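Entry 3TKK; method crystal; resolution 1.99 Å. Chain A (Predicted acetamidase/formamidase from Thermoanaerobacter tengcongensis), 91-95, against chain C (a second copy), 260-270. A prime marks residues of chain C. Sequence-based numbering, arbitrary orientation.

Chain A, residues 91-95: VLATG
Chain C 260-270: TEGIATLFSIT

A strand from one copy, residues 91-95, lies across a helix from the other, residues 260-270. Their axes approach to 8.2 Å, and their N-to-C directions make an angle of 123°, so the strand crosses the helix obliquely, nearer antiparallel than parallel. In register, Leu92 lies nearest Thr265′, with their CA atoms 6.5 Å apart. Val91, Leu92 and Ala93 hold extended angles (phi/psi -131/142, -113/139 and -134/141); Thr94 stretches further, to -159/-166. Gly95 sits at 148/-175, where a CB would jam against the carbonyl O of Thr94, so the backbone itself calls for glycine.

The helix keeps near-ideal angles, about -60/-45, through Phe267′. Its i to i-4 ladder runs from Ala264′ N to Thr260′ O (2.8 Å) through Ser268′ N to Ala264′ O (2.9 Å). It then loosens at Ile269′ (-115/-15): Ile269′ N makes a weak bond to Thr265′ O at 3.3 Å and also bonds to Leu266′ O at 3.1 Å. Thr270′ follows at -128/-8, its N still bonded to Leu266′ O at 2.9 Å.

Strand alternation supplies the first rule: Leu92 and Thr94 direct CA-to-CB toward the helix, while Ala93 points away. The helix answers with Ala264′, Thr265′ and Ile269′, all directed toward the strand, and Glu261′, directed sideways.

Thr265′ is the hub. In its p rotamer (chi1 56°), Thr265′ OG1 donates to Glu261′ O at 2.9 Å, satisfying the hydroxyl within its own helix, while CG2 faces the strand. Thr265′ CG2 lies 4.1 Å from Leu92 CB, 3.9 Å from Thr94 CG2 and 4.1 Å from Ala93 O, so the one methyl touches three consecutive strand residues.

Leu92 (m, t; chi1 -72°, chi2 161°) reaches toward the C-terminal part of the helix, where Leu92 CD2 meets CG2 of Ile269′ (p, t; chi1 64°, chi2 167°) at 3.8 Å, an apolar pairing of branched side chains. Thr94, in the t rotamer (chi1 -170°), meets the earlier turn. Thr94 CG2 packs 4.0 Å from Glu261′ CG, using the aliphatic part of that side chain (chi1 -75°, chi2 75°, chi3 12°), and Thr94 OG1 lies 3.7 Å from Ala264′ CB. The latter is a packing contact; the hydroxyl is hydrogen-bonded elsewhere in the structure.

No hydrogen bond crosses between the stretches. The 283 Å² they bury, summed over both sides, comes from van der Waals packing, much of it between methyl groups. Thr94 and Thr265′ both present CG2 to the contact, while their hydroxyls have hydrogen bonds that do not cross it.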

# COMPACT_ATOMS: atom_id res chain seq x y z
N VAL A 91 -21.87 2.38 11.50
CA VAL A 91 -22.23 3.60 10.81
C VAL A 91 -21.15 3.91 9.81
O VAL A 91 -19.97 3.70 10.13
CB VAL A 91 -22.22 4.73 11.84
CG1 VAL A 91 -22.64 6.06 11.19
CG2 VAL A 91 -23.26 4.33 13.04
N LEU A 92 -21.56 4.42 8.63
CA LEU A 92 -20.67 4.86 7.60
C LEU A 92 -20.92 6.36 7.57
O LEU A 92 -22.12 6.79 7.64
CB LEU A 92 -21.10 4.27 6.23
CG LEU A 92 -20.76 2.80 6.30
CD1 LEU A 92 -21.50 2.05 5.28
CD2 LEU A 92 -19.23 2.77 6.05
N ALA A 93 -19.84 7.13 7.42
CA ALA A 93 -19.86 8.59 7.31
C ALA A 93 -19.00 9.10 6.21
O ALA A 93 -17.89 8.57 5.95
CB ALA A 93 -19.46 9.25 8.68
N THR A 94 -19.49 10.15 5.51
CA THR A 94 -18.57 10.90 4.64
C THR A 94 -19.16 12.26 4.39
O THR A 94 -20.09 12.61 5.04
CB THR A 94 -18.41 10.21 3.27
OG1 THR A 94 -17.33 10.82 2.53
CG2 THR A 94 -19.73 10.24 2.42
N GLY A 95 -18.67 13.02 3.42
CA GLY A 95 -19.33 14.30 3.15
C GLY A 95 -18.43 15.40 2.66
O GLY A 95 -17.27 15.14 2.40
N THR C 260 -22.53 9.69 -5.06
CA THR C 260 -21.15 10.00 -4.72
C THR C 260 -20.85 9.46 -3.32
O THR C 260 -19.72 8.96 -3.05
CB THR C 260 -20.97 11.59 -4.74
OG1 THR C 260 -21.56 12.08 -5.97
CG2 THR C 260 -19.50 11.90 -4.70
N GLU C 261 -21.82 9.65 -2.40
CA GLU C 261 -21.67 9.26 -1.01
C GLU C 261 -21.52 7.73 -0.96
O GLU C 261 -20.74 7.19 -0.18
CB GLU C 261 -22.88 9.70 -0.17
CG GLU C 261 -22.92 11.25 0.16
CD GLU C 261 -23.35 12.02 -1.07
OE1 GLU C 261 -23.85 11.44 -2.14
OE2 GLU C 261 -23.05 13.19 -1.05
N GLY C 262 -22.33 7.09 -1.77
CA GLY C 262 -22.23 5.66 -2.02
C GLY C 262 -20.82 5.25 -2.42
O GLY C 262 -20.26 4.27 -1.93
N ILE C 263 -20.31 6.00 -3.36
CA ILE C 263 -18.94 5.77 -3.86
C ILE C 263 -17.89 5.93 -2.79
O ILE C 263 -17.06 5.04 -2.60
CB ILE C 263 -18.66 6.58 -5.08
CG1 ILE C 263 -19.55 6.00 -6.24
CG2 ILE C 263 -17.17 6.37 -5.53
CD1 ILE C 263 -19.78 7.00 -7.47
N ALA C 264 -17.95 7.05 -2.10
CA ALA C 264 -16.92 7.38 -1.15
C ALA C 264 -16.91 6.35 -0.02
O ALA C 264 -15.82 5.80 0.35
CB ALA C 264 -17.19 8.80 -0.57
N THR C 265 -18.10 6.00 0.49
CA THR C 265 -18.14 5.06 1.61
C THR C 265 -17.80 3.58 1.19
O THR C 265 -17.11 2.85 1.96
CB THR C 265 -19.55 5.08 2.38
OG1 THR C 265 -20.61 4.82 1.43
CG2 THR C 265 -19.74 6.37 2.99
N LEU C 266 -18.21 3.18 -0.01
CA LEU C 266 -17.88 1.83 -0.55
C LEU C 266 -16.31 1.73 -0.67
O LEU C 266 -15.69 0.76 -0.22
CB LEU C 266 -18.49 1.58 -1.99
CG LEU C 266 -18.23 0.14 -2.57
CD1 LEU C 266 -18.78 -0.85 -1.56
CD2 LEU C 266 -18.86 -0.12 -4.05
N PHE C 267 -15.71 2.81 -1.21
CA PHE C 267 -14.32 2.80 -1.49
C PHE C 267 -13.63 2.70 -0.11
O PHE C 267 -12.56 2.09 -0.02
CB PHE C 267 -13.85 4.16 -2.15
CG PHE C 267 -14.07 4.23 -3.73
CD1 PHE C 267 -14.88 3.33 -4.40
CD2 PHE C 267 -13.58 5.30 -4.43
CE1 PHE C 267 -15.06 3.40 -5.80
CE2 PHE C 267 -13.74 5.37 -5.82
CZ PHE C 267 -14.50 4.43 -6.50
N SER C 268 -14.14 3.44 0.88
CA SER C 268 -13.56 3.54 2.23
C SER C 268 -13.43 2.18 2.88
O SER C 268 -12.52 1.95 3.71
CB SER C 268 -14.39 4.40 3.18
OG SER C 268 -13.45 5.10 3.98
N ILE C 269 -14.31 1.26 2.52
CA ILE C 269 -14.37 0.07 3.20
C ILE C 269 -13.99 -1.18 2.36
O ILE C 269 -13.68 -2.17 2.99
CB ILE C 269 -15.83 -0.12 3.93
CG1 ILE C 269 -17.02 -0.21 2.93
CG2 ILE C 269 -16.12 0.96 4.91
CD1 ILE C 269 -18.34 -0.71 3.64
N THR C 270 -13.92 -1.10 1.02
CA THR C 270 -13.55 -2.23 0.19
C THR C 270 -12.43 -1.86 -0.75
O THR C 270 -11.94 -2.69 -1.40
CB THR C 270 -14.71 -2.85 -0.71
OG1 THR C 270 -15.21 -1.85 -1.62
CG2 THR C 270 -15.83 -3.40 0.02